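Local atomic coordinates of capsular polysaccharide biosynthesis protein (Vibrio cholerae, PDB entry 1XPJ), a protein that is of unknown function but is probably a haloacid dehalogenase-like hydrolase linked to capsular polysaccharide biosynthesis. Residues M1-V6 against G40-I45. Sequence-based numbering, arbitrary orientation. Where two conformers were deposited one is given.
Sequences MKKLIV and GFEIVI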
ATOM      1  N   MET A   1       8.044  16.045 -15.190  1.00 26.44           N
ATOM      2  CA  MET A   1       7.186  14.888 -14.821  1.00 27.24           C
ATOM      3  C   MET A   1       5.788  15.354 -14.404  1.00 26.55           C
ATOM      4  O   MET A   1       5.617  16.043 -13.390  1.00 26.61           O
ATOM      5  CB  MET A   1       7.831  14.088 -13.692  1.00 27.68           C
ATOM      6  CG  MET A   1       7.073  12.781 -13.422  1.00 30.61           C
ATOM      7  SD  MET A   1       6.200  12.803 -11.851  1.00 36.85           S
ATOM      8  CE  MET A   1       4.530  12.993 -12.486  1.00 34.78           C
ATOM      9  N   LYS A   2       4.800  14.958 -15.198  1.00 25.44           N
ATOM     10  CA  LYS A   2       3.427  15.396 -15.013  1.00 24.72           C
ATOM     11  C   LYS A   2       2.490  14.221 -15.232  1.00 23.88           C
ATOM     12  O   LYS A   2       2.630  13.474 -16.197  1.00 23.55           O
ATOM     13  CB  LYS A   2       3.071  16.594 -15.925  1.00 24.91           C
ATOM     14  CG  LYS A   2       3.379  16.391 -17.406  0.50 25.01           C
ATOM     15  CD  LYS A   2       2.901  17.565 -18.246  0.50 25.36           C
ATOM     16  CE  LYS A   2       4.063  18.245 -18.957  0.50 25.60           C
ATOM     17  NZ  LYS A   2       4.100  17.906 -20.408  0.50 25.95           N
ATOM     18  N   LYS A   3       1.555  14.062 -14.304  1.00 23.12           N
ATOM     19  CA  LYS A   3       0.626  12.937 -14.288  1.00 22.65           C
ATOM     20  C   LYS A   3      -0.826  13.410 -14.148  1.00 22.23           C
ATOM     21  O   LYS A   3      -1.120  14.356 -13.411  1.00 21.84           O
ATOM     22  CB  LYS A   3       0.933  11.988 -13.108  1.00 22.47           C
ATOM     23  CG  LYS A   3       2.179  11.120 -13.256  0.50 22.81           C
ATOM     24  CD  LYS A   3       2.139   9.956 -12.259  0.50 23.61           C
ATOM     25  CE  LYS A   3       3.302   9.980 -11.279  0.50 23.67           C
ATOM     26  NZ  LYS A   3       3.949   8.641 -11.113  0.50 23.74           N
ATOM     27  N   LEU A   4      -1.726  12.734 -14.852  1.00 21.64           N
ATOM     28  CA  LEU A   4      -3.126  12.776 -14.509  1.00 21.28           C
ATOM     29  C   LEU A   4      -3.408  11.545 -13.676  1.00 21.77           C
ATOM     30  O   LEU A   4      -3.045  10.417 -14.057  1.00 21.58           O
ATOM     31  CB  LEU A   4      -4.020  12.786 -15.747  1.00 20.88           C
ATOM     32  CG  LEU A   4      -3.857  13.930 -16.744  1.00 21.49           C
ATOM     33  CD1 LEU A   4      -4.899  13.826 -17.853  1.00 19.29           C
ATOM     34  CD2 LEU A   4      -3.907  15.306 -16.034  1.00 19.54           C
ATOM     35  N   ILE A   5      -4.039  11.779 -12.525  1.00 21.88           N
ATOM     36  CA  ILE A   5      -4.549  10.715 -11.687  1.00 21.84           C
ATOM     37  C   ILE A   5      -6.064  10.647 -11.917  1.00 22.40           C
ATOM     38  O   ILE A   5      -6.817  11.563 -11.541  1.00 21.70           O
ATOM     39  CB  ILE A   5      -4.166  10.964 -10.201  1.00 21.78           C
ATOM     40  CG1 ILE A   5      -2.695  11.388 -10.084  1.00 22.38           C
ATOM     41  CG2 ILE A   5      -4.468   9.733  -9.322  1.00 22.04           C
ATOM     42  CD1 ILE A   5      -1.685  10.370 -10.617  1.00 22.36           C
ATOM     43  N   VAL A   6      -6.496   9.550 -12.540  1.00 22.57           N
ATOM     44  CA  VAL A   6      -7.849   9.435 -13.072  1.00 23.40           C
ATOM     45  C   VAL A   6      -8.634   8.316 -12.405  1.00 24.37           C
ATOM     46  O   VAL A   6      -8.226   7.138 -12.443  1.00 25.02           O
ATOM     47  CB  VAL A   6      -7.828   9.138 -14.591  1.00 23.38           C
ATOM     48  CG1 VAL A   6      -9.231   9.269 -15.184  1.00 21.64           C
ATOM     49  CG2 VAL A   6      -6.808  10.045 -15.311  1.00 23.62           C
ATOM     50  N   GLY A  40       2.345  14.952 -23.389  1.00 19.84           N
ATOM     51  CA  GLY A  40       3.384  14.410 -22.533  1.00 20.03           C
ATOM     52  C   GLY A  40       2.974  13.993 -21.126  1.00 20.47           C
ATOM     53  O   GLY A  40       3.844  13.585 -20.351  1.00 20.75           O
ATOM     54  N   PHE A  41       1.676  14.078 -20.799  1.00 20.18           N
ATOM     55  CA  PHE A  41       1.150  13.661 -19.492  1.00 20.12           C
ATOM     56  C   PHE A  41       1.073  12.145 -19.393  1.00 21.15           C
ATOM     57  O   PHE A  41       0.573  11.489 -20.305  1.00 21.71           O
ATOM     58  CB  PHE A  41      -0.280  14.166 -19.285  1.00 19.21           C
ATOM     59  CG  PHE A  41      -0.389  15.614 -18.923  1.00 17.91           C
ATOM     60  CD1 PHE A  41      -0.562  16.002 -17.592  1.00 17.18           C
ATOM     61  CD2 PHE A  41      -0.370  16.594 -19.907  1.00 15.39           C
ATOM     62  CE1 PHE A  41      -0.682  17.359 -17.246  1.00 15.01           C
ATOM     63  CE2 PHE A  41      -0.493  17.945 -19.575  1.00 15.24           C
ATOM     64  CZ  PHE A  41      -0.644  18.328 -18.247  1.00 15.31           C
ATOM     65  N   GLU A  42       1.514  11.600 -18.262  1.00 22.07           N
ATOM     66  CA  GLU A  42       1.345  10.196 -17.944  1.00 23.05           C
ATOM     67  C   GLU A  42      -0.047   9.980 -17.361  1.00 23.64           C
ATOM     68  O   GLU A  42      -0.530  10.826 -16.597  1.00 24.08           O
ATOM     69  CB  GLU A  42       2.395   9.761 -16.928  1.00 23.52           C
ATOM     70  CG  GLU A  42       3.840   9.872 -17.414  1.00 25.65           C
ATOM     71  CD  GLU A  42       4.848   9.757 -16.270  1.00 28.83           C
ATOM     72  OE1 GLU A  42       4.684   8.847 -15.422  1.00 30.03           O
ATOM     73  OE2 GLU A  42       5.801  10.577 -16.203  1.00 29.32           O
ATOM     74  N   ILE A  43      -0.694   8.861 -17.706  1.00 23.24           N
ATOM     75  CA  ILE A  43      -2.057   8.611 -17.246  1.00 23.21           C
ATOM     76  C   ILE A  43      -2.087   7.492 -16.190  1.00 23.46           C
ATOM     77  O   ILE A  43      -1.719   6.341 -16.481  1.00 23.75           O
ATOM     78  CB  ILE A  43      -2.980   8.217 -18.437  1.00 23.10           C
ATOM     79  CG1 ILE A  43      -2.824   9.153 -19.667  1.00 22.84           C
ATOM     80  CG2 ILE A  43      -4.428   7.998 -17.951  1.00 22.41           C
ATOM     81  CD1 ILE A  43      -3.376  10.551 -19.556  1.00 21.24           C
ATOM     82  N   VAL A  44      -2.554   7.816 -14.988  1.00 23.41           N
ATOM     83  CA  VAL A  44      -2.639   6.833 -13.902  1.00 23.05           C
ATOM     84  C   VAL A  44      -4.109   6.575 -13.544  1.00 23.41           C
ATOM     85  O   VAL A  44      -4.796   7.466 -13.039  1.00 24.27           O
ATOM     86  CB  VAL A  44      -1.859   7.305 -12.635  1.00 23.10           C
ATOM     87  CG1 VAL A  44      -2.030   6.315 -11.473  1.00 22.96           C
ATOM     88  CG2 VAL A  44      -0.362   7.537 -12.941  1.00 21.79           C
ATOM     89  N   ILE A  45      -4.592   5.370 -13.808  1.00 23.05           N
ATOM     90  CA  ILE A  45      -5.923   4.993 -13.398  1.00 23.68           C
ATOM     91  C   ILE A  45      -5.829   4.551 -11.927  1.00 24.07           C
ATOM     92  O   ILE A  45      -5.043   3.668 -11.589  1.00 24.58           O
ATOM     93  CB  ILE A  45      -6.485   3.846 -14.301  1.00 23.92           C
ATOM     94  CG1 ILE A  45      -6.207   4.089 -15.790  1.00 23.92           C
ATOM     95  CG2 ILE A  45      -7.970   3.571 -14.005  1.00 24.30           C
ATOM     96  CD1 ILE A  45      -6.885   5.283 -16.418  1.00 24.06           C
TER
HETATM   97  O   HOH W   1       5.569  13.001 -17.334  1.00 58.26           O
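The side chains of Lys2 and Phe41 cross at about a right angle: in the conformer given, one of two modelled for Lys2, CD of Lys2 stands 3.5 Å from the Phe41 ring centroid, only 6° off the normal, a CH-pi contact over the ring face. CG of Lys2 lies between its backbone N and carbonyl carbon (chi1 52°), turning the aliphatic chain across the ring. Leu4 CD2 reaches Phe41 CD1 obliquely at 3.8 Å. From this end onward, four backbone hydrogen bonds alternate in direction, as a parallel ladder requires: Glu42 N to Lys2 O, Leu4 N to Glu42 O (2.8 Å), Val44 N to Leu4 O, and Val6 N to Val44 O (2.7 Å, 173° at the hydrogen). A water accepts from Lys2 N and donates to Glu42 OE2 (2.7 Å), linking that carboxylate to the backbone of residues 1-6. On the same face as Glu42, Lys3 CD, also in one of two conformers, packs on Val44 CG2 at 3.5 Å, and Ile5 CD1 meets Val44 CB at 3.7 Å. Leu4, Val6, Ile43 and Ile45 occupy the other face; Leu33 of helix 27-38 touches the first three, while Tyr36 sets its ring edge-to-face with Phe41. A second subunit extends the sheet through a parallel ladder with Leu4, Ile5 and Val6. Strands 3-6 and 42-47, joined through helix 27-38, form a beta-alpha-beta unit, consistent with the Rossmann-like core of HAD hydrolases, where the first strand leads into a DxDx(T/V)-type motif.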